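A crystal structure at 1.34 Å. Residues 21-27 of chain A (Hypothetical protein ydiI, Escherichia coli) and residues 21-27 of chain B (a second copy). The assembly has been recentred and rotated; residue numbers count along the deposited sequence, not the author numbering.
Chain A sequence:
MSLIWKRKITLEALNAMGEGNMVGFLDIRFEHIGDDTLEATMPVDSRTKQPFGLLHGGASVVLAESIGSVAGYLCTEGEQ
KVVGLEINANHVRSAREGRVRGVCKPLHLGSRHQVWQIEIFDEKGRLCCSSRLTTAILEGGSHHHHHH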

# COMPACT_ATOMS: atom_id res chain seq x y z
N ASN A 21 10.97 -6.41 -9.91
CA ASN A 21 10.06 -6.48 -8.74
C ASN A 21 9.13 -5.28 -8.75
O ASN A 21 9.12 -4.50 -9.70
CB ASN A 21 10.82 -6.70 -7.41
CG ASN A 21 11.85 -5.66 -7.14
OD1 ASN A 21 11.54 -4.54 -6.75
ND2 ASN A 21 13.11 -6.04 -7.35
N MET A 22 8.36 -5.10 -7.68
CA MET A 22 7.29 -4.11 -7.73
C MET A 22 7.81 -2.69 -7.94
O MET A 22 7.18 -1.89 -8.62
CB MET A 22 6.44 -4.18 -6.45
CG MET A 22 5.15 -3.31 -6.52
SD MET A 22 4.10 -3.64 -5.10
CE MET A 22 2.51 -3.32 -5.85
N VAL A 23 8.93 -2.36 -7.31
CA VAL A 23 9.49 -1.02 -7.43
C VAL A 23 9.75 -0.71 -8.94
O VAL A 23 9.38 0.35 -9.43
CB VAL A 23 10.76 -0.83 -6.57
CG1 VAL A 23 11.58 0.31 -7.09
CG2 VAL A 23 10.38 -0.51 -5.10
N GLY A 24 10.36 -1.67 -9.63
CA GLY A 24 10.62 -1.54 -11.06
C GLY A 24 9.34 -1.48 -11.87
O GLY A 24 9.19 -0.63 -12.75
N PHE A 25 8.41 -2.38 -11.55
CA PHE A 25 7.12 -2.44 -12.25
C PHE A 25 6.38 -1.11 -12.20
O PHE A 25 5.77 -0.71 -13.19
CB PHE A 25 6.26 -3.56 -11.64
CG PHE A 25 4.96 -3.84 -12.38
CD1 PHE A 25 4.96 -4.43 -13.65
CD2 PHE A 25 3.73 -3.56 -11.79
CE1 PHE A 25 3.79 -4.71 -14.32
CE2 PHE A 25 2.53 -3.84 -12.47
CZ PHE A 25 2.57 -4.41 -13.74
N LEU A 26 6.41 -0.44 -11.05
CA LEU A 26 5.69 0.82 -10.91
C LEU A 26 6.51 2.06 -11.28
O LEU A 26 6.01 3.19 -11.14
CB LEU A 26 5.14 0.97 -9.48
CG LEU A 26 4.16 -0.09 -9.00
CD1 LEU A 26 3.68 0.29 -7.58
CD2 LEU A 26 2.95 -0.20 -9.92
N ASP A 27 7.77 1.86 -11.70
CA ASP A 27 8.67 2.98 -12.04
C ASP A 27 8.90 3.91 -10.87
O ASP A 27 8.97 5.12 -11.03
CB ASP A 27 8.13 3.77 -13.25
CG ASP A 27 9.14 4.74 -13.84
OD1 ASP A 27 8.70 5.84 -14.27
OD2 ASP A 27 10.36 4.48 -13.92
N ASN B 21 -6.42 -0.27 -14.88
CA ASN B 21 -5.91 0.46 -13.74
C ASN B 21 -5.18 -0.48 -12.78
O ASN B 21 -4.89 -1.60 -13.14
CB ASN B 21 -6.99 1.34 -13.09
CG ASN B 21 -8.21 0.52 -12.62
OD1 ASN B 21 -8.17 -0.18 -11.60
ND2 ASN B 21 -9.30 0.56 -13.40
N MET B 22 -4.76 0.02 -11.62
CA MET B 22 -3.84 -0.73 -10.77
C MET B 22 -4.39 -2.10 -10.39
O MET B 22 -3.65 -3.08 -10.36
CB MET B 22 -3.46 0.07 -9.50
CG MET B 22 -2.48 -0.64 -8.63
SD MET B 22 -1.87 0.41 -7.31
CE MET B 22 -0.16 -0.04 -7.32
N VAL B 23 -5.68 -2.18 -10.08
CA VAL B 23 -6.27 -3.47 -9.74
C VAL B 23 -6.09 -4.52 -10.84
O VAL B 23 -5.64 -5.64 -10.61
CB VAL B 23 -7.74 -3.30 -9.34
CG1 VAL B 23 -8.55 -4.62 -9.44
CG2 VAL B 23 -7.81 -2.86 -7.89
N GLY B 24 -6.41 -4.15 -12.07
CA GLY B 24 -6.19 -5.06 -13.19
C GLY B 24 -4.74 -5.39 -13.45
O GLY B 24 -4.39 -6.53 -13.72
N PHE B 25 -3.88 -4.38 -13.35
CA PHE B 25 -2.45 -4.55 -13.63
C PHE B 25 -1.79 -5.47 -12.60
O PHE B 25 -0.83 -6.14 -12.92
CB PHE B 25 -1.74 -3.18 -13.69
CG PHE B 25 -1.75 -2.54 -15.06
CD1 PHE B 25 -2.65 -1.51 -15.36
CD2 PHE B 25 -0.84 -2.93 -16.03
CE1 PHE B 25 -2.66 -0.89 -16.61
CE2 PHE B 25 -0.82 -2.31 -17.30
CZ PHE B 25 -1.74 -1.30 -17.59
N LEU B 26 -2.34 -5.51 -11.37
CA LEU B 26 -1.82 -6.44 -10.35
C LEU B 26 -2.57 -7.77 -10.33
O LEU B 26 -2.31 -8.62 -9.46
CB LEU B 26 -1.81 -5.81 -8.95
CG LEU B 26 -0.97 -4.55 -8.76
CD1 LEU B 26 -0.98 -4.13 -7.28
CD2 LEU B 26 0.46 -4.73 -9.25
N ASP B 27 -3.45 -7.97 -11.30
CA ASP B 27 -4.28 -9.18 -11.34
C ASP B 27 -5.05 -9.43 -10.02
O ASP B 27 -5.19 -10.56 -9.59
CB ASP B 27 -3.45 -10.41 -11.76
CG ASP B 27 -4.33 -11.58 -12.10
OD1 ASP B 27 -3.96 -12.71 -11.78
OD2 ASP B 27 -5.44 -11.47 -12.64

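How do the two backbones face each other? Each stretch forms a short helical turn, and the pairing runs in opposite order: Met A22 CA lies 9.8 Å from Leu B26 CA, Phe A25 CA 9.9 Å from Phe B25 CA, and Leu A26 CA 9.7 Å from Met B22 CA. The gap is bridged mainly by side chains, without hydrogen bonds.

What does Met B22 contribute? Its CA-to-CB bond points sideways, but chi1 and chi2 are both t, and the extended chain carries Met B22 CE to 3.9 Å from Leu A26 CD1. Met B22 CE also lies 4.5 Å from Met A22 CE, methyl to methyl.

Why do the two phenylalanines not mirror each other? In both, the CA-to-CB bond points toward the other stretch, yet chi1 is t in Phe A25 and -88° in Phe B25. Phe A25 CZ comes 3.9 Å from Phe B25 O and 4.4 Å from Phe B25 CD2.

How does Leu B26 close the contact? Leu B26 CD1 lies 3.9 Å from Met A22 CE; Leu B26 CD2 lies 3.9 Å from Phe A25 CE2 and 4.2 Å from Met A22 CE. These are van der Waals contacts that bury nonpolar surface. Leu B26 N donates a hydrogen bond to Met B22 O, 2.9 Å away.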